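Side-chain contacts in bromodomain factor 2 protein (Trypanosoma cruzi, PDB 6NIM), which probably binds acetylated lysines, as on histone tails, through its bromodomain, and was crystallised with the bromodomain inhibitor bromosporine: residues V20-D25 with L105-Q110; D71-V76 with C111-D116; A81-Y86 with Q95-F100. All coordinates share one frame; numbering follows the deposited sequence.

In the fold
Contacts 1 and 3 join helices of the four-helix bundle of a bromodomain, whereas contact 2 ties the chain that leaves it to helix 69-86. Contacts 1 and 3 are buried and packed through carbon, with no hydrogen bond across their segments; they share helix 92-110, using its C-terminal part against helix 13-26 and its N-terminal part against helix 69-86, with centres about 16 Å apart. Contact 2 is only partly buried and polar, built on a glutamine. It adjoins contact 1, since Leu-23 packs on Val-76 and Gln-22 on Cys-111. Contacts 2 and 3 use the N-terminal and C-terminal parts of helix 69-86, and both border the second subunit, which contact 1 does not touch.

Contact 1 (V20-D25 with L105-Q110); sequences VHQLWD and LDVARQ
Val-107 of helix 92-110 is directed at helix 13-26 and meets the neighbouring side chains of Gln-22 and Leu-23. Its CB already comes within 4.2 Å of Leu-23 CD2. From there CG1, anti to the backbone N (chi1 179°), does most of the touching: it sits 3.5 Å from Gln-22 CB and, on another flank, 4.1 Å from Leu-23 CD2. The methyl thus sits in the angle between the root of one side chain and the branch end of the other, and the valine side chain runs at a slant to both.

Gln-22 offers the aliphatic start of its chain. Its CB is the main surface, CG lies 4.2 Å from Val-107 CG1, and a bend at chi2 (-66°) then carries the amide off without reaching helix 92-110. Leu-23 takes part through CD2 alone, while its other branch, CD1, packs on Val-76 of helix 69-86.

Phe-19 and Lys-26 extend the same face of helix 13-26 around Val-107, one turn to each side. No hydrogen bond or charge pair links segments 20-25 and 105-110, so the two helices are held here by nondirectional packing of aliphatic carbon, which depends on shape and fixes no polar group.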
loop_
_atom_site.group_PDB
_atom_site.type_symbol
_atom_site.label_atom_id
_atom_site.label_comp_id
_atom_site.label_asym_id
_atom_site.label_seq_id
_atom_site.Cartn_x
_atom_site.Cartn_y
_atom_site.Cartn_z
ATOM N N VAL A 20 0.132 5.408 -17.340
ATOM C CA VAL A 20 1.446 5.939 -16.892
ATOM C C VAL A 20 1.725 7.242 -17.645
ATOM O O VAL A 20 2.181 8.175 -17.034
ATOM C CB VAL A 20 2.553 4.889 -17.077
ATOM C CG1 VAL A 20 3.937 5.488 -16.943
ATOM C CG2 VAL A 20 2.314 3.758 -16.095
ATOM N N HIS A 21 1.471 7.285 -18.945
ATOM C CA HIS A 21 1.732 8.482 -19.780
ATOM C C HIS A 21 0.855 9.661 -19.323
ATOM O O HIS A 21 1.346 10.807 -19.306
ATOM C CB HIS A 21 1.552 8.170 -21.278
ATOM C CG HIS A 21 1.886 9.354 -22.114
ATOM N ND1 HIS A 21 0.920 10.082 -22.770
ATOM C CD2 HIS A 21 3.062 9.987 -22.306
ATOM C CE1 HIS A 21 1.500 11.089 -23.402
ATOM N NE2 HIS A 21 2.821 11.066 -23.094
ATOM N N GLN A 22 -0.403 9.421 -18.965
ATOM C CA GLN A 22 -1.304 10.523 -18.540
ATOM C C GLN A 22 -0.743 11.101 -17.243
ATOM O O GLN A 22 -0.740 12.323 -17.102
ATOM C CB GLN A 22 -2.738 10.044 -18.306
ATOM C CG GLN A 22 -3.516 9.690 -19.566
ATOM C CD GLN A 22 -3.792 10.866 -20.477
ATOM O OE1 GLN A 22 -4.288 11.902 -20.049
ATOM N NE2 GLN A 22 -3.532 10.699 -21.768
ATOM N N LEU A 23 -0.275 10.230 -16.326
ATOM C CA LEU A 23 0.297 10.658 -15.024
ATOM C C LEU A 23 1.590 11.432 -15.279
ATOM O O LEU A 23 1.840 12.414 -14.574
ATOM C CB LEU A 23 0.536 9.434 -14.124
ATOM C CG LEU A 23 -0.726 8.704 -13.655
ATOM C CD1 LEU A 23 -0.339 7.499 -12.826
ATOM C CD2 LEU A 23 -1.680 9.605 -12.859
ATOM N N TRP A 24 2.429 10.952 -16.198
ATOM C CA TRP A 24 3.672 11.639 -16.602
ATOM C C TRP A 24 3.378 13.103 -16.964
ATOM O O TRP A 24 4.084 13.969 -16.483
ATOM C CB TRP A 24 4.299 10.877 -17.769
ATOM C CG TRP A 24 5.622 11.410 -18.199
ATOM C CD1 TRP A 24 5.848 12.482 -19.014
ATOM C CD2 TRP A 24 6.908 10.843 -17.894
ATOM N NE1 TRP A 24 7.192 12.631 -19.218
ATOM C CE2 TRP A 24 7.866 11.651 -18.543
ATOM C CE3 TRP A 24 7.339 9.744 -17.135
ATOM C CZ2 TRP A 24 9.234 11.408 -18.430
ATOM C CZ3 TRP A 24 8.683 9.499 -17.037
ATOM C CH2 TRP A 24 9.616 10.323 -17.672
ATOM N N ASP A 25 2.371 13.340 -17.802
ATOM C CA ASP A 25 2.037 14.673 -18.367
ATOM C C ASP A 25 1.389 15.540 -17.288
ATOM O O ASP A 25 1.559 16.769 -17.330
ATOM C CB ASP A 25 1.142 14.536 -19.586
ATOM C CG ASP A 25 1.881 14.096 -20.845
ATOM O OD1 ASP A 25 3.107 14.096 -20.823
ATOM O OD2 ASP A 25 1.216 13.725 -21.812
ATOM N N LEU A 105 -6.875 7.084 -9.642
ATOM C CA LEU A 105 -7.870 6.080 -10.064
ATOM C C LEU A 105 -8.795 6.693 -11.122
ATOM O O LEU A 105 -9.211 5.983 -12.039
ATOM C CB LEU A 105 -8.700 5.602 -8.869
ATOM C CG LEU A 105 -7.934 4.855 -7.789
ATOM C CD1 LEU A 105 -8.913 4.451 -6.693
ATOM C CD2 LEU A 105 -7.185 3.644 -8.327
ATOM N N ASP A 106 -9.083 7.978 -11.013
ATOM C CA ASP A 106 -9.898 8.688 -12.028
ATOM C C ASP A 106 -9.186 8.613 -13.399
ATOM O O ASP A 106 -9.846 8.328 -14.427
ATOM C CB ASP A 106 -10.118 10.136 -11.597
ATOM C CG ASP A 106 -11.218 10.803 -12.397
ATOM O OD1 ASP A 106 -12.366 10.297 -12.321
ATOM O OD2 ASP A 106 -10.905 11.758 -13.162
ATOM N N VAL A 107 -7.882 8.841 -13.398
ATOM C CA VAL A 107 -7.013 8.721 -14.611
ATOM C C VAL A 107 -7.041 7.282 -15.118
ATOM O O VAL A 107 -7.237 7.101 -16.333
ATOM C CB VAL A 107 -5.573 9.215 -14.366
ATOM C CG1 VAL A 107 -4.687 9.051 -15.610
ATOM C CG2 VAL A 107 -5.618 10.685 -13.957
ATOM N N ALA A 108 -6.856 6.284 -14.241
ATOM C CA ALA A 108 -6.926 4.859 -14.640
ATOM C C ALA A 108 -8.237 4.612 -15.372
ATOM O O ALA A 108 -8.230 4.036 -16.488
ATOM C CB ALA A 108 -6.808 3.967 -13.446
ATOM N N ARG A 109 -9.363 5.071 -14.808
ATOM C CA ARG A 109 -10.691 4.918 -15.470
ATOM C C ARG A 109 -10.736 5.643 -16.827
ATOM O O ARG A 109 -11.326 5.076 -17.782
ATOM C CB ARG A 109 -11.808 5.453 -14.574
ATOM C CG ARG A 109 -12.093 4.589 -13.350
ATOM C CD ARG A 109 -13.127 5.321 -12.491
ATOM N NE ARG A 109 -13.502 4.584 -11.277
ATOM C CZ ARG A 109 -14.299 3.513 -11.258
ATOM N NH1 ARG A 109 -14.820 3.046 -12.384
ATOM N NH2 ARG A 109 -14.576 2.904 -10.114
ATOM N N GLN A 110 -10.167 6.855 -16.932
ATOM C CA GLN A 110 -10.127 7.610 -18.210
ATOM C C GLN A 110 -9.378 6.781 -19.264
ATOM O O GLN A 110 -9.588 7.021 -20.448
ATOM C CB GLN A 110 -9.429 8.960 -18.080
ATOM C CG GLN A 110 -10.158 9.958 -17.191
ATOM C CD GLN A 110 -9.358 11.228 -17.094
ATOM O OE1 GLN A 110 -8.159 11.189 -16.822
ATOM N NE2 GLN A 110 -10.005 12.359 -17.391
#

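Contact 2 (D71-V76 with C111-D116); sequences DVQNAV and CGLSVD
Gln-73 reaches from helix 69-86 to the chain beyond helix 92-110 and binds the carbonyl of Ser-114. With CG anti to its own carbonyl carbon (chi1 -68°) and the chain straight beyond it, its amide is carried well clear of its own helix. NE2 donates to Ser-114 O at 2.9 Å, in a nearly linear bond (175° at the hydrogen). The acceptor lies in the amide plane of Gln-73, whereas NE2 stands 24° off the plane of the Ser-114 carbonyl.

On the other side of the amide, OE1 accepts a hydrogen bond from a water at 2.6 Å. The same water accepts from the backbone N of Asp-116 at 2.9 Å. One side chain therefore serves two points of an extended stretch, one directly and one through water, and this double hold fixes the rotation of the amide.

The stretch begins where a Schellman motif ends helix 92-110, the last helix of the bromodomain bundle: Gly-112, at positive phi, is its C-prime residue, and Leu-113 N turns back to Ala-108 O.

Carbon lines the amide too. Val-115 crosses Gln-73 at about a right angle and puts CG1 3.5 Å from OE1; this branch stands anti to its own carbonyl carbon, while CG2 takes the more hindered place between N and C. Leu-113 approaches with CB, 4.0 Å from Gln-73 NE2, and runs past the glutamine in the opposite sense. Leu-105 of helix 92-110 also packs on Gln-73, and Asp-116 meets Leu-84 of the second subunit.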
loop_
_atom_site.group_PDB
_atom_site.type_symbol
_atom_site.label_atom_id
_atom_site.label_comp_id
_atom_site.label_asym_id
_atom_site.label_seq_id
_atom_site.Cartn_x
_atom_site.Cartn_y
_atom_site.Cartn_z
ATOM N N ASP A 71 -1.836 -4.644 -10.183
ATOM C CA ASP A 71 -0.418 -4.530 -9.758
ATOM C C ASP A 71 0.162 -3.197 -10.238
ATOM O O ASP A 71 0.964 -2.589 -9.487
ATOM C CB ASP A 71 0.437 -5.666 -10.299
ATOM C CG ASP A 71 0.083 -7.027 -9.713
ATOM O OD1 ASP A 71 -0.441 -7.060 -8.586
ATOM O OD2 ASP A 71 0.346 -8.037 -10.403
ATOM N N VAL A 72 -0.212 -2.758 -11.441
ATOM C CA VAL A 72 0.289 -1.462 -11.982
ATOM C C VAL A 72 -0.312 -0.317 -11.158
ATOM O O VAL A 72 0.421 0.603 -10.755
ATOM C CB VAL A 72 -0.021 -1.333 -13.482
ATOM C CG1 VAL A 72 0.333 0.043 -13.990
ATOM C CG2 VAL A 72 0.728 -2.411 -14.252
ATOM N N GLN A 73 -1.609 -0.399 -10.866
ATOM C CA GLN A 73 -2.284 0.639 -10.046
ATOM C C GLN A 73 -1.658 0.698 -8.651
ATOM O O GLN A 73 -1.441 1.798 -8.163
ATOM C CB GLN A 73 -3.783 0.388 -9.970
ATOM C CG GLN A 73 -4.431 0.588 -11.316
ATOM C CD GLN A 73 -5.883 0.227 -11.300
ATOM O OE1 GLN A 73 -6.593 0.516 -10.335
ATOM N NE2 GLN A 73 -6.323 -0.338 -12.413
ATOM N N ASN A 74 -1.339 -0.452 -8.065
ATOM C CA ASN A 74 -0.724 -0.553 -6.716
ATOM C C ASN A 74 0.690 0.046 -6.755
ATOM O O ASN A 74 1.083 0.665 -5.768
ATOM C CB ASN A 74 -0.820 -1.999 -6.219
ATOM C CG ASN A 74 -2.259 -2.369 -5.897
ATOM O OD1 ASN A 74 -3.133 -1.502 -5.745
ATOM N ND2 ASN A 74 -2.538 -3.654 -5.790
ATOM N N ALA A 75 1.437 -0.115 -7.851
ATOM C CA ALA A 75 2.791 0.459 -8.028
ATOM C C ALA A 75 2.680 1.982 -8.079
ATOM O O ALA A 75 3.444 2.681 -7.407
ATOM C CB ALA A 75 3.458 -0.088 -9.267
ATOM N N VAL A 76 1.695 2.486 -8.805
ATOM C CA VAL A 76 1.454 3.950 -8.848
ATOM C C VAL A 76 1.055 4.430 -7.445
ATOM O O VAL A 76 1.571 5.475 -6.967
ATOM C CB VAL A 76 0.369 4.269 -9.888
ATOM C CG1 VAL A 76 -0.146 5.687 -9.738
ATOM C CG2 VAL A 76 0.878 4.018 -11.292
ATOM N N CYS A 111 -8.482 5.880 -18.856
ATOM C CA CYS A 111 -7.660 5.041 -19.782
ATOM C C CYS A 111 -8.283 3.649 -19.988
ATOM O O CYS A 111 -7.635 2.786 -20.646
ATOM C CB CYS A 111 -6.220 4.957 -19.301
ATOM S SG CYS A 111 -5.381 6.558 -19.278
ATOM N N GLY A 112 -9.510 3.426 -19.524
ATOM C CA GLY A 112 -10.260 2.189 -19.785
ATOM C C GLY A 112 -9.911 1.078 -18.809
ATOM O O GLY A 112 -10.288 -0.050 -19.077
ATOM N N LEU A 113 -9.184 1.372 -17.735
ATOM C CA LEU A 113 -8.797 0.354 -16.740
ATOM C C LEU A 113 -9.917 0.192 -15.727
ATOM O O LEU A 113 -10.557 1.204 -15.369
ATOM C CB LEU A 113 -7.509 0.790 -16.043
ATOM C CG LEU A 113 -6.271 0.763 -16.934
ATOM C CD1 LEU A 113 -5.114 1.435 -16.251
ATOM C CD2 LEU A 113 -5.900 -0.666 -17.280
ATOM N N SER A 114 -10.063 -1.015 -15.201
ATOM C CA SER A 114 -11.004 -1.273 -14.083
ATOM C C SER A 114 -10.286 -0.899 -12.787
ATOM O O SER A 114 -9.086 -1.151 -12.719
ATOM C CB SER A 114 -11.431 -2.704 -14.073
ATOM O OG SER A 114 -12.313 -2.902 -15.159
ATOM N N VAL A 115 -11.013 -0.402 -11.795
ATOM C CA VAL A 115 -10.404 -0.064 -10.476
ATOM C C VAL A 115 -11.204 -0.774 -9.374
ATOM O O VAL A 115 -12.418 -1.044 -9.559
ATOM C CB VAL A 115 -10.303 1.452 -10.258
ATOM C CG1 VAL A 115 -9.540 2.142 -11.382
ATOM C CG2 VAL A 115 -11.652 2.092 -10.049
ATOM N N ASP A 116 -10.538 -1.043 -8.267
ATOM C CA ASP A 116 -11.184 -1.600 -7.044
ATOM C C ASP A 116 -11.206 -0.469 -6.011
ATOM O O ASP A 116 -10.231 -0.304 -5.275
ATOM C CB ASP A 116 -10.427 -2.864 -6.633
ATOM C CG ASP A 116 -11.062 -3.602 -5.478
ATOM O OD1 ASP A 116 -11.856 -2.973 -4.725
ATOM O OD2 ASP A 116 -10.773 -4.787 -5.366
HETATM O O HOH W 1 -7.703 -0.385 -8.179
#

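Contact 3 (A81-Y86 with Q95-F100); sequences ANALEY and QQALSF
Leu-84 lays its branched end over Ala-97 and the start of Leu-98 on the facing helix. Its CD2 is the busiest atom, 3.6 Å from the backbone N of Leu-98 and 3.7 Å from Leu-98 CD2. CG, just behind, sits 3.8 Å from Ala-97 CB, and the other branch, CD1, reaches only the fringe of the Ala-97 carbonyl. The side chain leaves its helix obliquely to the contact; placing CG beside the backbone N, anti to the carbonyl carbon (chi1 -75°), swings the branched end, CD2 foremost, onto the facing helix.

Ala-97 is the residue around which this surface closes. Its CB meets Leu-84 CD2 at 3.8 Å and Ala-83 CB at 3.7 Å, so a single methyl touches two successive residues of segment 81-86. Such small side chains let the backbones come close: the CA atoms of Leu-84 and Ala-97 are 5.9 Å apart, and the axes of the two short helical segments approach to 8.6 Å, running roughly antiparallel with a signed crossing angle of -146°. Leu-98 crosses Leu-84 at about a right angle and covers the margin of the contact, near Asp-118 of the second subunit, while Ala-119 of that subunit packs on Leu-84.

No hydrogen bond spans the two segments. The polar groups of segment 81-86 serve the surroundings instead: Asn-82 binds Tyr-50 O, Tyr-86 OH binds Asp-43, and Ala-83 O receives the amide of Asn-87. This is the close pairing of the last two bundle helices of a bromodomain, joined by the short BC loop, beside which the acetyl-lysine pocket opens in this family; Asn-87, directly after Tyr-86, probably corresponds to its conserved pocket asparagine.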
loop_
_atom_site.group_PDB
_atom_site.type_symbol
_atom_site.label_atom_id
_atom_site.label_comp_id
_atom_site.label_asym_id
_atom_site.label_seq_id
_atom_site.Cartn_x
_atom_site.Cartn_y
_atom_site.Cartn_z
ATOM N N ALA A 81 2.294 7.261 -2.305
ATOM C CA ALA A 81 2.457 7.125 -0.833
ATOM C C ALA A 81 3.878 7.538 -0.440
ATOM O O ALA A 81 4.055 8.242 0.566
ATOM C CB ALA A 81 2.126 5.693 -0.401
ATOM N N ASN A 82 4.879 7.147 -1.233
ATOM C CA ASN A 82 6.298 7.468 -0.946
ATOM C C ASN A 82 6.436 8.990 -0.814
ATOM O O ASN A 82 7.127 9.474 0.112
ATOM C CB ASN A 82 7.222 6.869 -2.007
ATOM C CG ASN A 82 7.322 5.354 -1.954
ATOM O OD1 ASN A 82 6.918 4.715 -0.982
ATOM N ND2 ASN A 82 7.894 4.764 -2.998
ATOM N N ALA A 83 5.834 9.717 -1.749
ATOM C CA ALA A 83 5.959 11.184 -1.853
ATOM C C ALA A 83 5.208 11.822 -0.674
ATOM O O ALA A 83 5.707 12.831 -0.151
ATOM C CB ALA A 83 5.462 11.667 -3.183
ATOM N N LEU A 84 4.056 11.272 -0.300
ATOM C CA LEU A 84 3.266 11.788 0.858
ATOM C C LEU A 84 4.041 11.545 2.162
ATOM O O LEU A 84 4.041 12.463 3.023
ATOM C CB LEU A 84 1.881 11.146 0.867
ATOM C CG LEU A 84 0.959 11.719 -0.199
ATOM C CD1 LEU A 84 -0.272 10.868 -0.364
ATOM C CD2 LEU A 84 0.621 13.193 0.095
ATOM N N GLU A 85 4.740 10.414 2.287
ATOM C CA GLU A 85 5.559 10.129 3.501
ATOM C C GLU A 85 6.805 11.021 3.531
ATOM O O GLU A 85 7.158 11.538 4.610
ATOM C CB GLU A 85 6.038 8.673 3.563
ATOM C CG GLU A 85 4.949 7.637 3.673
ATOM C CD GLU A 85 5.429 6.210 3.380
ATOM O OE1 GLU A 85 6.533 5.849 3.861
ATOM O OE2 GLU A 85 4.720 5.458 2.651
ATOM N N TYR A 86 7.523 11.119 2.419
ATOM C CA TYR A 86 8.865 11.739 2.386
ATOM C C TYR A 86 8.771 13.262 2.421
ATOM O O TYR A 86 9.604 13.872 3.121
ATOM C CB TYR A 86 9.680 11.290 1.164
ATOM C CG TYR A 86 11.046 11.905 1.178
ATOM C CD1 TYR A 86 12.027 11.403 2.020
ATOM C CD2 TYR A 86 11.324 13.054 0.444
ATOM C CE1 TYR A 86 13.284 11.987 2.074
ATOM C CE2 TYR A 86 12.585 13.634 0.473
ATOM C CZ TYR A 86 13.560 13.102 1.310
ATOM O OH TYR A 86 14.796 13.688 1.379
ATOM N N GLN A 95 1.866 18.468 -1.750
ATOM C CA GLN A 95 0.545 18.885 -2.246
ATOM C C GLN A 95 0.267 18.225 -3.601
ATOM O O GLN A 95 -0.840 17.768 -3.779
ATOM C CB GLN A 95 0.425 20.400 -2.376
ATOM C CG GLN A 95 -1.023 20.814 -2.568
ATOM C CD GLN A 95 -1.186 22.304 -2.571
ATOM O OE1 GLN A 95 -1.238 22.913 -3.638
ATOM N NE2 GLN A 95 -1.149 22.885 -1.373
ATOM N N GLN A 96 1.247 18.171 -4.519
ATOM C CA GLN A 96 1.023 17.472 -5.810
ATOM C C GLN A 96 0.718 15.990 -5.543
ATOM O O GLN A 96 -0.144 15.424 -6.214
ATOM C CB GLN A 96 2.181 17.621 -6.792
ATOM C CG GLN A 96 1.756 17.152 -8.183
ATOM C CD GLN A 96 2.900 17.148 -9.163
ATOM O OE1 GLN A 96 3.333 18.194 -9.635
ATOM N NE2 GLN A 96 3.366 15.959 -9.490
ATOM N N ALA A 97 1.384 15.403 -4.563
ATOM C CA ALA A 97 1.165 13.985 -4.217
ATOM C C ALA A 97 -0.244 13.813 -3.646
ATOM O O ALA A 97 -0.862 12.792 -3.960
ATOM C CB ALA A 97 2.238 13.539 -3.290
ATOM N N LEU A 98 -0.758 14.775 -2.880
ATOM C CA LEU A 98 -2.169 14.730 -2.388
ATOM C C LEU A 98 -3.116 14.707 -3.573
ATOM O O LEU A 98 -4.067 13.922 -3.582
ATOM C CB LEU A 98 -2.486 15.952 -1.522
ATOM C CG LEU A 98 -2.059 15.943 -0.058
ATOM C CD1 LEU A 98 -2.485 17.262 0.573
ATOM C CD2 LEU A 98 -2.670 14.769 0.717
ATOM N N SER A 99 -2.848 15.579 -4.553
ATOM C CA SER A 99 -3.662 15.703 -5.775
ATOM C C SER A 99 -3.618 14.350 -6.498
ATOM O O SER A 99 -4.676 13.810 -6.898
ATOM C CB SER A 99 -3.154 16.839 -6.619
ATOM O OG SER A 99 -3.750 16.767 -7.881
ATOM N N PHE A 100 -2.419 13.806 -6.676
ATOM C CA PHE A 100 -2.246 12.519 -7.391
ATOM C C PHE A 100 -3.010 11.406 -6.655
ATOM O O PHE A 100 -3.693 10.593 -7.332
ATOM C CB PHE A 100 -0.768 12.166 -7.586
ATOM C CG PHE A 100 -0.210 12.603 -8.920
ATOM C CD1 PHE A 100 -0.325 13.919 -9.337
ATOM C CD2 PHE A 100 0.403 11.693 -9.775
ATOM C CE1 PHE A 100 0.153 14.326 -10.580
ATOM C CE2 PHE A 100 0.881 12.104 -11.010
ATOM C CZ PHE A 100 0.778 13.428 -11.402
#